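Calcium-dependent protein kinase, putative (Plasmodium falciparum, PDB 3MSE) probably phosphorylates serine and threonine residues of target proteins in response to calcium, which the EF-hands of this C-terminal domain bind. Local coordinates at residues G123-S128 and N165-Q170; T108-A113 and E171-M176; R20-N25 and S132-K137; E60-L65 and R77-L82. All blocks are in the same frame, centred on the assembly; numbering follows the deposited sequence. Where two conformers were deposited one is given.

Contact 1. Residues G123-S128 and N165-Q170; sequences GYISKS and NKISFQ. With CA (calcium ion), chain B.
Tyr124 and Lys166 cross at about a right angle where segment 123-128, a loop leading into helix 127-133, runs beside 165-170. The aliphatic part of the lysine makes the contact: Lys166 CE lies 3.9 Å from Tyr124 CB, and Lys166 CB is 4.0 Å from Tyr124 CD1, reaching the ring obliquely. Bends at chi3 and chi4 of Lys166 (82° and 65°) turn the end of the chain, and its NZ comes within 3.9 Å of Ser126 CB. Ile125 and Ile167 meet through their branched carbons, CB to CB at 4.0 Å, and both side chains also touch Phe172 of helix 169-177. Between the backbones, Ile125 N donates to Ile167 O at 2.8 Å, a nearly straight bond (N-H...O 173°); the return bond from Ile167 N to Ile125 O is weak. The segment 123-128 belongs to an EF-hand; with helices 141-152 and 169-177 flanking the second loop, the Ile125-Ile167 bond is consistent with the link between paired EF-hand loops, though no calcium ion is bound by 165-170. Tyr124 binds the ion through its backbone O, at 2.4 Å, with Asp118, Asp122 and Asp129 as further protein ligands. Ser126 joins the site at second hand: its OG hydrogen-bonds a water, 2.9 Å away, that itself coordinates the calcium ion.

Contact 2. Residues T108-A113 and E171-M176; sequences TFLKAA and EFKDYM
Leu110 reaches from helix 109-117 to helix 169-177, its CB bond directed toward the partner; the axes of the short segments pass 10.3 Å apart at 123°. With chi1 at -79°, CG stands anti to the carbonyl carbon, and the chain divides there into two methyls with different neighbours. Leu110 CD1 touches Lys173 CG at 3.8 Å, the two side chains crossing at about a right angle. Leu110 CD2 sits 3.8 Å from Met176 CB and 4.0 Å from Phe172 CE1. Phe172 CE1 also comes within 3.4 Å of Leu110 O, approaching obliquely, while Ala113 CB lies 4.4 Å from Phe172 CZ. On one face of the Phe172 ring, Met176 CG stands 4.0 Å above the plane, offset toward the rim. Phe114 meets the same ring edge-to-face, and Met27 of helix 18-48 touches Leu110. With carbon atoms supplying the side-chain contacts and four of the five touching residues buried, the two helices are joined here by hydrophobic packing.

Contact 3. Residues R20-N25 and S132-K137; sequences RNIIIN and SLVHDK
Helix 18-48 faces the C-terminal end of helix 127-133, where Val134 leaves helical geometry and a type I turn runs from Val134 to Lys137; the nearest CA atoms, of Ile22 and Val134, are 8.2 Å apart. Helix 127-133 is the exiting helix of the calcium-binding EF-hand of contact 1, so the contact packs that EF-hand against the long helix 18-48. Ile22 carries it with both branches. Its CG2, anti to the backbone N, lies 3.9 Å from Leu133 CG, and the two side chains slide past each other in opposite directions. The other branch ends in Ile22 CD1, 4.2 Å from Val134 CG1 and 3.9 Å from Lys137 CG. Lys137 thus contributes its aliphatic chain, also passing Ile22 in the opposite direction, while its charged end turns to other partners, including Asn85 of the second subunit. Ile23 adds a flanking touch, its CG1 4.2 Å from Leu133 CD2. Within the turn, Lys137 NZ forms a salt bridge with Asp136 OD2 at 2.8 Å, meeting that oxygen from above the carboxylate plane, 44° out of it.

Contact 4. Residues E60-L65 and R77-L82; sequences EIYTVL and RILQAL. With CA (calcium ion), chain E; SO4 (sulfate ion), chain C.
Ile61 and Leu79 slide past each other in opposite directions, Ile61 CG2 3.9 Å from Leu79 CD2. The ethyl branch of Ile61 ends in CD1, which meets Leu82 CD1 at 4.0 Å. Farther along the helices, Leu65 and Ile78 reach toward each other tip to tip, Leu65 CD1 4.1 Å from Ile78 CG2. At the side of this apolar row, Leu79 CD1 lies near the plane of the Tyr62 ring, at its edge, 4.1 Å from Tyr62 CD2. The short helical segments run at 145° with axes 10.9 Å apart. Beyond them, Leu48 of helix 18-48 touches Ile61, and Met14 of the second subunit packs on Ile78. Next to Ile61 in sequence, Glu60 binds a calcium ion, its OE1 and OE2 each 2.6 Å from the metal. Asp49, Asn51, Asn53 and Ser55 complete the protein ligands. Helix 58-67, which leaves this calcium loop, thus packs on helix 72-82 within the EF-hand domain pair, and the bidentate glutamate closing the loop is the hallmark of a canonical EF-hand.

In the fold
Contacts 1, 2 and 3 gather at one end of the chain, whereas contact 4 stands on the opposite side of the chain's centre, its own centre about 48 Å from that of contact 1. Contact 1 is at the surface and mixes backbone bonding with metal coordination; the other three are buried and join their segments by apolar packing. Contacts 1 and 2 share helix 169-177, and contacts 1 and 3 share helix 127-133. Contacts 2 and 3 touch directly, Met176 CE lying 3.6 Å from Ile23 CG2. Calcium is bound within contacts 1 and 4 by different groups, a backbone carbonyl in one and a carboxylate in the other.

Contact 1. Residues G123-S128 and N165-Q170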
loop_
_atom_site.group_PDB
_atom_site.type_symbol
_atom_site.label_atom_id
_atom_site.label_comp_id
_atom_site.label_asym_id
_atom_site.label_seq_id
_atom_site.Cartn_x
_atom_site.Cartn_y
_atom_site.Cartn_z
ATOM N N GLY A 123 23.547 -3.907 -2.099
ATOM C CA GLY A 123 23.134 -2.851 -1.155
ATOM C C GLY A 123 23.459 -1.411 -1.539
ATOM O O GLY A 123 23.247 -0.488 -0.748
ATOM N N TYR A 124 23.973 -1.207 -2.749
ATOM C CA TYR A 124 24.282 0.137 -3.233
ATOM C C TYR A 124 23.747 0.360 -4.642
ATOM O O TYR A 124 23.847 -0.528 -5.497
ATOM C CB TYR A 124 25.793 0.388 -3.194
ATOM C CG TYR A 124 26.336 0.596 -1.788
ATOM C CD1 TYR A 124 26.454 1.879 -1.249
ATOM C CD2 TYR A 124 26.724 -0.493 -0.998
ATOM C CE1 TYR A 124 26.942 2.077 0.047
ATOM C CE2 TYR A 124 27.213 -0.307 0.303
ATOM C CZ TYR A 124 27.320 0.979 0.817
ATOM O OH TYR A 124 27.802 1.170 2.098
ATOM N N ILE A 125 23.180 1.546 -4.886
ATOM C CA ILE A 125 22.796 1.930 -6.246
ATOM C C ILE A 125 23.962 2.632 -6.939
ATOM O O ILE A 125 24.297 3.766 -6.608
ATOM C CB ILE A 125 21.495 2.790 -6.300
ATOM C CG1 ILE A 125 20.266 1.924 -5.998
ATOM C CG2 ILE A 125 21.340 3.460 -7.676
ATOM C CD1 ILE A 125 18.951 2.705 -5.910
ATOM N N SER A 126 24.574 1.940 -7.899
ATOM C CA SER A 126 25.697 2.481 -8.662
ATOM C C SER A 126 25.215 3.249 -9.877
ATOM O O SER A 126 24.025 3.242 -10.217
ATOM C CB SER A 126 26.649 1.360 -9.106
ATOM O OG SER A 126 25.978 0.375 -9.888
ATOM N N LYS A 127 26.154 3.918 -10.526
ATOM C CA LYS A 127 25.904 4.583 -11.783
ATOM C C LYS A 127 25.357 3.585 -12.823
ATOM O O LYS A 127 24.393 3.888 -13.547
ATOM C CB LYS A 127 27.199 5.235 -12.269
ATOM C CG LYS A 127 27.010 6.433 -13.174
ATOM C CD LYS A 127 27.102 6.041 -14.645
ATOM C CE LYS A 127 26.903 7.237 -15.560
ATOM N NZ LYS A 127 28.008 8.231 -15.448
ATOM N N SER A 128 25.946 2.391 -12.868
ATOM C CA SER A 128 25.521 1.380 -13.830
ATOM C C SER A 128 24.112 0.837 -13.531
ATOM O O SER A 128 23.391 0.430 -14.443
ATOM C CB SER A 128 26.557 0.244 -13.955
ATOM O OG SER A 128 26.374 -0.746 -12.958
ATOM N N ASN A 165 30.401 7.555 -5.742
ATOM C CA ASN A 165 29.229 7.870 -6.553
ATOM C C ASN A 165 28.271 6.680 -6.543
ATOM O O ASN A 165 27.930 6.102 -7.585
ATOM C CB ASN A 165 29.626 8.265 -7.973
ATOM C CG ASN A 165 28.709 9.327 -8.551
ATOM O OD1 ASN A 165 28.534 10.400 -7.960
ATOM N ND2 ASN A 165 28.117 9.036 -9.711
ATOM N N LYS A 166 27.874 6.317 -5.325
ATOM C CA LYS A 166 26.998 5.198 -5.044
ATOM C C LYS A 166 25.936 5.703 -4.080
ATOM O O LYS A 166 26.108 6.749 -3.453
ATOM C CB LYS A 166 27.784 4.062 -4.388
ATOM C CG LYS A 166 29.097 3.705 -5.091
ATOM C CD LYS A 166 29.781 2.494 -4.459
ATOM C CE LYS A 166 29.198 1.182 -4.967
ATOM N NZ LYS A 166 29.448 0.994 -6.426
ATOM N N ILE A 167 24.845 4.960 -3.946
ATOM C CA ILE A 167 23.731 5.389 -3.109
ATOM C C ILE A 167 23.269 4.245 -2.207
ATOM O O ILE A 167 22.861 3.185 -2.691
ATOM C CB ILE A 167 22.546 5.915 -3.981
ATOM C CG1 ILE A 167 22.981 7.120 -4.830
ATOM C CG2 ILE A 167 21.342 6.262 -3.121
ATOM C CD1 ILE A 167 22.000 7.493 -5.953
ATOM N N SER A 168 23.344 4.465 -0.897
ATOM C CA SER A 168 22.821 3.522 0.090
ATOM C C SER A 168 21.304 3.648 0.142
ATOM O O SER A 168 20.747 4.605 -0.393
ATOM C CB SER A 168 23.393 3.836 1.476
ATOM O OG SER A 168 22.769 4.991 2.024
ATOM N N PHE A 169 20.635 2.706 0.807
ATOM C CA PHE A 169 19.196 2.795 0.943
ATOM C C PHE A 169 18.785 4.055 1.683
ATOM O O PHE A 169 17.765 4.661 1.355
ATOM C CB PHE A 169 18.575 1.569 1.618
ATOM C CG PHE A 169 17.103 1.734 1.879
ATOM C CD1 PHE A 169 16.618 1.826 3.180
ATOM C CD2 PHE A 169 16.210 1.882 0.817
ATOM C CE1 PHE A 169 15.264 2.016 3.425
ATOM C CE2 PHE A 169 14.855 2.080 1.047
ATOM C CZ PHE A 169 14.377 2.142 2.357
ATOM N N GLN A 170 19.582 4.439 2.679
ATOM C CA GLN A 170 19.280 5.600 3.510
ATOM C C GLN A 170 19.346 6.896 2.701
ATOM O O GLN A 170 18.457 7.736 2.810
ATOM C CB GLN A 170 20.205 5.657 4.741
ATOM C CG GLN A 170 19.631 6.444 5.926
ATOM C CD GLN A 170 18.334 5.847 6.466
ATOM O OE1 GLN A 170 17.352 6.559 6.662
ATOM N NE2 GLN A 170 18.321 4.533 6.691
HETATM CA CA CA B . 24.249 -2.368 -6.966
HETATM O O HOH W 1 25.901 -1.659 -7.818
HETATM O O HOH W 2 23.864 -3.899 -8.649
#

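Contact 2. Residues T108-A113 and E171-M176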
loop_
_atom_site.group_PDB
_atom_site.type_symbol
_atom_site.label_atom_id
_atom_site.label_comp_id
_atom_site.label_asym_id
_atom_site.label_seq_id
_atom_site.Cartn_x
_atom_site.Cartn_y
_atom_site.Cartn_z
ATOM N N THR A 108 8.610 -2.117 2.782
ATOM C CA THR A 108 8.285 -0.728 2.444
ATOM C C THR A 108 8.369 -0.483 0.928
ATOM O O THR A 108 9.174 -1.121 0.236
ATOM C CB THR A 108 9.202 0.285 3.195
ATOM O OG1 THR A 108 10.347 0.600 2.399
ATOM C CG2 THR A 108 9.672 -0.281 4.550
ATOM N N PHE A 109 7.543 0.436 0.420
ATOM C CA PHE A 109 7.545 0.799 -1.009
ATOM C C PHE A 109 8.904 1.238 -1.523
ATOM O O PHE A 109 9.299 0.879 -2.634
ATOM C CB PHE A 109 6.554 1.921 -1.271
ATOM C CG PHE A 109 5.132 1.482 -1.236
ATOM C CD1 PHE A 109 4.412 1.516 -0.042
ATOM C CD2 PHE A 109 4.505 1.038 -2.397
ATOM C CE1 PHE A 109 3.077 1.118 -0.005
ATOM C CE2 PHE A 109 3.183 0.637 -2.374
ATOM C CZ PHE A 109 2.460 0.677 -1.173
ATOM N N LEU A 110 9.604 2.024 -0.715
ATOM C CA LEU A 110 10.894 2.556 -1.100
ATOM C C LEU A 110 11.966 1.475 -1.079
ATOM O O LEU A 110 12.858 1.467 -1.931
ATOM C CB LEU A 110 11.285 3.741 -0.217
ATOM C CG LEU A 110 10.650 5.104 -0.532
ATOM C CD1 LEU A 110 11.076 6.135 0.496
ATOM C CD2 LEU A 110 11.005 5.593 -1.952
ATOM N N LYS A 111 11.865 0.554 -0.121
ATOM C CA LYS A 111 12.839 -0.524 -0.004
ATOM C C LYS A 111 12.749 -1.438 -1.210
ATOM O O LYS A 111 13.768 -1.796 -1.784
ATOM C CB LYS A 111 12.655 -1.325 1.295
ATOM C CG LYS A 111 13.947 -1.527 2.105
ATOM C CD LYS A 111 15.078 -2.123 1.278
ATOM C CE LYS A 111 16.335 -2.340 2.108
ATOM N NZ LYS A 111 17.332 -3.134 1.321
ATOM N N ALA A 112 11.521 -1.788 -1.591
ATOM C CA ALA A 112 11.266 -2.655 -2.741
ATOM C C ALA A 112 11.722 -2.031 -4.058
ATOM O O ALA A 112 12.243 -2.737 -4.930
ATOM C CB ALA A 112 9.791 -3.036 -2.811
ATOM N N ALA A 113 11.527 -0.717 -4.203
ATOM C CA ALA A 113 12.001 -0.001 -5.382
ATOM C C ALA A 113 13.529 -0.016 -5.451
ATOM O O ALA A 113 14.108 -0.313 -6.495
ATOM C CB ALA A 113 11.467 1.438 -5.393
ATOM N N GLU A 171 20.390 7.038 1.890
ATOM C CA GLU A 171 20.546 8.199 1.002
ATOM C C GLU A 171 19.480 8.216 -0.098
ATOM O O GLU A 171 19.012 9.282 -0.504
ATOM C CB GLU A 171 21.923 8.201 0.356
ATOM C CG GLU A 171 23.088 8.186 1.330
ATOM C CD GLU A 171 24.421 7.992 0.625
ATOM O OE1 GLU A 171 25.434 8.567 1.082
ATOM O OE2 GLU A 171 24.455 7.269 -0.397
ATOM N N PHE A 172 19.113 7.022 -0.566
ATOM C CA PHE A 172 18.040 6.855 -1.540
ATOM C C PHE A 172 16.730 7.323 -0.920
ATOM O O PHE A 172 16.028 8.161 -1.488
ATOM C CB PHE A 172 17.936 5.387 -1.964
ATOM C CG PHE A 172 16.742 5.081 -2.818
ATOM C CD1 PHE A 172 15.633 4.451 -2.278
ATOM C CD2 PHE A 172 16.728 5.424 -4.175
ATOM C CE1 PHE A 172 14.517 4.156 -3.073
ATOM C CE2 PHE A 172 15.623 5.138 -4.981
ATOM C CZ PHE A 172 14.516 4.507 -4.432
ATOM N N LYS A 173 16.428 6.782 0.260
ATOM C CA LYS A 173 15.213 7.095 1.001
ATOM C C LYS A 173 15.128 8.579 1.321
ATOM O O LYS A 173 14.077 9.195 1.163
ATOM C CB LYS A 173 15.157 6.283 2.299
ATOM C CG LYS A 173 13.854 6.431 3.081
ATOM C CD LYS A 173 14.114 6.537 4.574
ATOM C CE LYS A 173 14.158 5.181 5.273
ATOM N NZ LYS A 173 12.872 4.870 5.979
ATOM N N ASP A 174 16.242 9.143 1.773
ATOM C CA ASP A 174 16.299 10.556 2.134
ATOM C C ASP A 174 16.042 11.439 0.925
ATOM O O ASP A 174 15.316 12.428 1.032
ATOM C CB ASP A 174 17.647 10.914 2.770
ATOM C CG ASP A 174 17.803 10.361 4.194
ATOM O OD1 ASP A 174 16.808 9.895 4.795
ATOM O OD2 ASP A 174 18.944 10.390 4.706
ATOM N N TYR A 175 16.622 11.091 -0.228
ATOM C CA TYR A 175 16.345 11.885 -1.431
ATOM C C TYR A 175 14.873 11.818 -1.838
ATOM O O TYR A 175 14.243 12.852 -2.061
ATOM C CB TYR A 175 17.249 11.535 -2.619
ATOM C CG TYR A 175 16.829 12.291 -3.866
ATOM C CD1 TYR A 175 17.154 13.637 -4.030
ATOM C CD2 TYR A 175 16.066 11.669 -4.862
ATOM C CE1 TYR A 175 16.748 14.345 -5.166
ATOM C CE2 TYR A 175 15.654 12.361 -6.000
ATOM C CZ TYR A 175 16.002 13.697 -6.147
ATOM O OH TYR A 175 15.593 14.383 -7.272
ATOM N N MET A 176 14.327 10.606 -1.933
ATOM C CA MET A 176 12.956 10.452 -2.418
ATOM C C MET A 176 11.974 11.191 -1.514
ATOM O O MET A 176 11.091 11.900 -2.004
ATOM C CB MET A 176 12.573 8.978 -2.564
ATOM C CG MET A 176 13.341 8.231 -3.664
ATOM S SD MET A 176 13.139 8.924 -5.331
ATOM C CE MET A 176 11.377 8.727 -5.561
#

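Contact 3. Residues R20-N25 and S132-K137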
loop_
_atom_site.group_PDB
_atom_site.type_symbol
_atom_site.label_atom_id
_atom_site.label_comp_id
_atom_site.label_asym_id
_atom_site.label_seq_id
_atom_site.Cartn_x
_atom_site.Cartn_y
_atom_site.Cartn_z
ATOM N N ARG A 20 13.636 10.515 -11.215
ATOM C CA ARG A 20 12.768 10.503 -10.022
ATOM C C ARG A 20 11.432 9.863 -10.346
ATOM O O ARG A 20 10.932 9.014 -9.604
ATOM C CB ARG A 20 12.528 11.940 -9.533
ATOM C CG ARG A 20 12.264 12.095 -8.054
ATOM C CD ARG A 20 10.872 11.728 -7.562
ATOM N NE ARG A 20 9.752 12.306 -8.299
ATOM C CZ ARG A 20 8.652 12.829 -7.738
ATOM N NH1 ARG A 20 8.528 12.919 -6.423
ATOM N NH2 ARG A 20 7.678 13.293 -8.506
ATOM N N ASN A 21 10.849 10.274 -11.463
ATOM C CA ASN A 21 9.534 9.788 -11.823
ATOM C C ASN A 21 9.553 8.326 -12.308
ATOM O O ASN A 21 8.598 7.603 -12.107
ATOM C CB ASN A 21 8.890 10.729 -12.841
ATOM C CG ASN A 21 8.515 12.090 -12.215
ATOM O OD1 ASN A 21 8.550 12.245 -10.999
ATOM N ND2 ASN A 21 8.173 13.058 -13.049
ATOM N N ILE A 22 10.647 7.904 -12.920
ATOM C CA ILE A 22 10.821 6.481 -13.258
ATOM C C ILE A 22 10.774 5.631 -11.985
ATOM O O ILE A 22 10.049 4.628 -11.918
ATOM C CB ILE A 22 12.095 6.254 -14.081
ATOM C CG1 ILE A 22 11.852 6.786 -15.492
ATOM C CG2 ILE A 22 12.445 4.720 -14.142
ATOM C CD1 ILE A 22 13.103 7.082 -16.264
ATOM N N ILE A 23 11.508 6.082 -10.971
ATOM C CA ILE A 23 11.491 5.492 -9.638
ATOM C C ILE A 23 10.086 5.496 -9.037
ATOM O O ILE A 23 9.650 4.490 -8.454
ATOM C CB ILE A 23 12.499 6.222 -8.701
ATOM C CG1 ILE A 23 13.930 6.044 -9.215
ATOM C CG2 ILE A 23 12.387 5.720 -7.235
ATOM C CD1 ILE A 23 14.957 7.055 -8.641
ATOM N N ILE A 24 9.361 6.611 -9.184
ATOM C CA ILE A 24 7.956 6.657 -8.759
ATOM C C ILE A 24 7.125 5.585 -9.484
ATOM O O ILE A 24 6.264 4.959 -8.870
ATOM C CB ILE A 24 7.279 8.078 -8.990
ATOM C CG1 ILE A 24 7.925 9.189 -8.139
ATOM C CG2 ILE A 24 5.794 7.992 -8.744
ATOM C CD1 ILE A 24 7.552 9.169 -6.642
ATOM N N ASN A 25 7.359 5.392 -10.784
ATOM C CA ASN A 25 6.629 4.343 -11.549
ATOM C C ASN A 25 6.828 2.894 -11.039
ATOM O O ASN A 25 5.894 2.090 -11.082
ATOM C CB ASN A 25 6.940 4.414 -13.049
ATOM C CG ASN A 25 5.987 5.329 -13.793
ATOM O OD1 ASN A 25 5.037 4.867 -14.417
ATOM N ND2 ASN A 25 6.235 6.644 -13.721
ATOM N N SER A 132 21.149 1.070 -16.250
ATOM C CA SER A 132 20.306 -0.064 -16.573
ATOM C C SER A 132 18.828 0.292 -16.429
ATOM O O SER A 132 18.002 -0.034 -17.293
ATOM C CB SER A 132 20.663 -1.268 -15.692
ATOM O OG SER A 132 19.776 -2.326 -16.001
ATOM N N LEU A 133 18.511 0.980 -15.337
ATOM C CA LEU A 133 17.149 1.439 -15.088
ATOM C C LEU A 133 16.595 2.227 -16.286
ATOM O O LEU A 133 15.425 2.101 -16.623
ATOM C CB LEU A 133 17.096 2.298 -13.799
ATOM C CG LEU A 133 15.718 2.814 -13.380
ATOM C CD1 LEU A 133 14.785 1.661 -13.039
ATOM C CD2 LEU A 133 15.839 3.743 -12.188
ATOM N N VAL A 134 17.441 3.006 -16.948
ATOM C CA VAL A 134 16.961 3.837 -18.043
ATOM C C VAL A 134 17.231 3.253 -19.420
ATOM O O VAL A 134 17.183 3.973 -20.439
ATOM C CB VAL A 134 17.482 5.299 -17.924
ATOM C CG1 VAL A 134 17.096 5.860 -16.554
ATOM C CG2 VAL A 134 18.995 5.373 -18.125
ATOM N N HIS A 135 17.485 1.946 -19.456
ATOM C CA HIS A 135 17.885 1.263 -20.702
ATOM C C HIS A 135 16.811 1.372 -21.798
ATOM O O HIS A 135 17.124 1.327 -22.987
ATOM C CB HIS A 135 18.212 -0.220 -20.420
ATOM C CG HIS A 135 16.994 -1.079 -20.336
ATOM N ND1 HIS A 135 16.148 -1.063 -19.251
ATOM C CD2 HIS A 135 16.436 -1.920 -21.235
ATOM C CE1 HIS A 135 15.131 -1.876 -19.477
ATOM N NE2 HIS A 135 15.286 -2.413 -20.674
ATOM N N ASP A 136 15.546 1.521 -21.404
ATOM C CA ASP A 136 14.472 1.671 -22.388
ATOM C C ASP A 136 13.954 3.116 -22.512
ATOM O O ASP A 136 12.824 3.340 -22.930
ATOM C CB ASP A 136 13.311 0.707 -22.087
ATOM C CG ASP A 136 12.669 0.943 -20.704
ATOM O OD1 ASP A 136 11.727 0.192 -20.385
ATOM O OD2 ASP A 136 13.091 1.840 -19.928
ATOM N N LYS A 137 14.787 4.078 -22.135
ATOM C CA LYS A 137 14.409 5.491 -22.134
ATOM C C LYS A 137 15.475 6.247 -22.878
ATOM O O LYS A 137 16.662 5.886 -22.822
ATOM C CB LYS A 137 14.327 6.045 -20.697
ATOM C CG LYS A 137 13.491 5.243 -19.712
ATOM C CD LYS A 137 12.002 5.439 -19.946
ATOM C CE LYS A 137 11.164 4.850 -18.802
ATOM N NZ LYS A 137 11.027 3.363 -18.886
#

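Contact 4. Residues E60-L65 and R77-L82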
loop_
_atom_site.group_PDB
_atom_site.type_symbol
_atom_site.label_atom_id
_atom_site.label_comp_id
_atom_site.label_asym_id
_atom_site.label_seq_id
_atom_site.Cartn_x
_atom_site.Cartn_y
_atom_site.Cartn_z
ATOM N N GLU A 60 -23.524 -16.000 6.128
ATOM C CA GLU A 60 -23.088 -15.618 4.768
ATOM C C GLU A 60 -21.697 -16.159 4.419
ATOM O O GLU A 60 -21.459 -16.602 3.288
ATOM C CB GLU A 60 -23.093 -14.094 4.566
ATOM C CG GLU A 60 -24.512 -13.478 4.430
ATOM C CD GLU A 60 -24.496 -11.948 4.324
ATOM O OE1 GLU A 60 -25.454 -11.384 3.762
ATOM O OE2 GLU A 60 -23.526 -11.296 4.785
ATOM N N ILE A 61 -20.779 -16.087 5.378
ATOM C CA ILE A 61 -19.425 -16.594 5.180
ATOM C C ILE A 61 -19.443 -18.142 5.275
ATOM O O ILE A 61 -18.821 -18.831 4.469
ATOM C CB ILE A 61 -18.462 -16.002 6.239
ATOM C CG1 ILE A 61 -18.333 -14.482 6.054
ATOM C CG2 ILE A 61 -17.084 -16.645 6.185
ATOM C CD1 ILE A 61 -17.564 -13.822 7.173
ATOM N N TYR A 62 -20.152 -18.652 6.272
ATOM C CA TYR A 62 -20.206 -20.082 6.556
ATOM C C TYR A 62 -20.623 -20.874 5.318
ATOM O O TYR A 62 -19.942 -21.824 4.914
ATOM C CB TYR A 62 -21.192 -20.388 7.686
ATOM C CG TYR A 62 -21.003 -21.771 8.274
ATOM C CD1 TYR A 62 -21.349 -22.921 7.546
ATOM C CD2 TYR A 62 -20.462 -21.932 9.553
ATOM C CE1 TYR A 62 -21.159 -24.205 8.095
ATOM C CE2 TYR A 62 -20.266 -23.200 10.108
ATOM C CZ TYR A 62 -20.615 -24.332 9.377
ATOM O OH TYR A 62 -20.410 -25.589 9.929
ATOM N N THR A 63 -21.739 -20.478 4.720
ATOM C CA THR A 63 -22.310 -21.261 3.627
ATOM C C THR A 63 -21.359 -21.302 2.431
ATOM O O THR A 63 -21.330 -22.286 1.687
ATOM C CB THR A 63 -23.721 -20.785 3.193
ATOM O OG1 THR A 63 -24.178 -21.611 2.119
ATOM C CG2 THR A 63 -23.715 -19.335 2.691
ATOM N N VAL A 64 -20.570 -20.243 2.246
ATOM C CA VAL A 64 -19.647 -20.235 1.129
ATOM C C VAL A 64 -18.382 -21.039 1.441
ATOM O O VAL A 64 -17.933 -21.819 0.603
ATOM C CB VAL A 64 -19.333 -18.797 0.628
ATOM C CG1 VAL A 64 -18.258 -18.822 -0.431
ATOM C CG2 VAL A 64 -20.612 -18.144 0.053
ATOM N N LEU A 65 -17.794 -20.845 2.621
ATOM C CA LEU A 65 -16.593 -21.621 2.989
ATOM C C LEU A 65 -16.907 -23.144 2.964
ATOM O O LEU A 65 -16.093 -23.952 2.506
ATOM C CB LEU A 65 -16.013 -21.173 4.350
ATOM C CG LEU A 65 -15.435 -19.734 4.483
ATOM C CD1 LEU A 65 -14.716 -19.456 5.843
ATOM C CD2 LEU A 65 -14.529 -19.338 3.306
ATOM N N ARG A 77 -13.288 -21.367 13.588
ATOM C CA ARG A 77 -12.108 -20.622 14.031
ATOM C C ARG A 77 -11.869 -19.366 13.192
ATOM O O ARG A 77 -11.444 -18.354 13.738
ATOM C CB ARG A 77 -10.840 -21.473 14.057
ATOM C CG ARG A 77 -10.896 -22.629 15.059
ATOM C CD ARG A 77 -9.671 -23.515 14.904
ATOM N NE ARG A 77 -8.468 -22.838 15.362
ATOM C CZ ARG A 77 -7.237 -23.313 15.209
ATOM N NH1 ARG A 77 -7.037 -24.486 14.605
ATOM N NH2 ARG A 77 -6.201 -22.624 15.679
ATOM N N ILE A 78 -12.129 -19.456 11.883
ATOM C CA ILE A 78 -12.012 -18.317 10.976
ATOM C C ILE A 78 -13.038 -17.234 11.375
ATOM O O ILE A 78 -12.703 -16.058 11.501
ATOM C CB ILE A 78 -12.178 -18.744 9.513
ATOM C CG1 ILE A 78 -10.947 -19.540 9.051
ATOM C CG2 ILE A 78 -12.397 -17.537 8.598
ATOM C CD1 ILE A 78 -11.182 -20.294 7.755
ATOM N N LEU A 79 -14.262 -17.661 11.629
ATOM C CA LEU A 79 -15.324 -16.761 12.022
ATOM C C LEU A 79 -14.996 -15.987 13.295
ATOM O O LEU A 79 -15.150 -14.770 13.313
ATOM C CB LEU A 79 -16.655 -17.508 12.138
ATOM C CG LEU A 79 -17.334 -17.798 10.801
ATOM C CD1 LEU A 79 -18.653 -18.565 11.043
ATOM C CD2 LEU A 79 -17.602 -16.508 10.005
ATOM N N GLN A 80 -14.497 -16.666 14.324
ATOM C CA GLN A 80 -14.141 -15.996 15.577
ATOM C C GLN A 80 -12.859 -15.143 15.522
ATOM O O GLN A 80 -12.677 -14.249 16.361
ATOM C CB GLN A 80 -14.101 -16.993 16.732
ATOM C CG GLN A 80 -15.456 -17.606 17.033
ATOM C CD GLN A 80 -16.495 -16.575 17.478
ATOM O OE1 GLN A 80 -16.227 -15.736 18.333
ATOM N NE2 GLN A 80 -17.689 -16.662 16.916
ATOM N N ALA A 81 -11.986 -15.410 14.548
ATOM C CA ALA A 81 -10.837 -14.540 14.264
ATOM C C ALA A 81 -11.237 -13.264 13.491
ATOM O O ALA A 81 -10.761 -12.156 13.798
ATOM C CB ALA A 81 -9.767 -15.312 13.495
ATOM N N LEU A 82 -12.094 -13.439 12.489
ATOM C CA LEU A 82 -12.608 -12.341 11.692
ATOM C C LEU A 82 -13.472 -11.381 12.524
ATOM O O LEU A 82 -13.302 -10.166 12.421
ATOM C CB LEU A 82 -13.453 -12.862 10.524
ATOM C CG LEU A 82 -12.750 -13.566 9.362
ATOM C CD1 LEU A 82 -13.767 -13.850 8.288
ATOM C CD2 LEU A 82 -11.558 -12.718 8.805
HETATM CA CA CA E . -24.683 -9.005 4.358
HETATM S S SO4 C . -3.199 -25.348 15.142
HETATM O O1 SO4 C . -2.241 -25.370 14.049
HETATM O O2 SO4 C . -3.596 -23.988 15.473
HETATM O O3 SO4 C . -4.377 -26.061 14.667
HETATM O O4 SO4 C . -2.612 -25.939 16.335
HETATM O O HOH W 3 -25.450 -9.563 5.967
#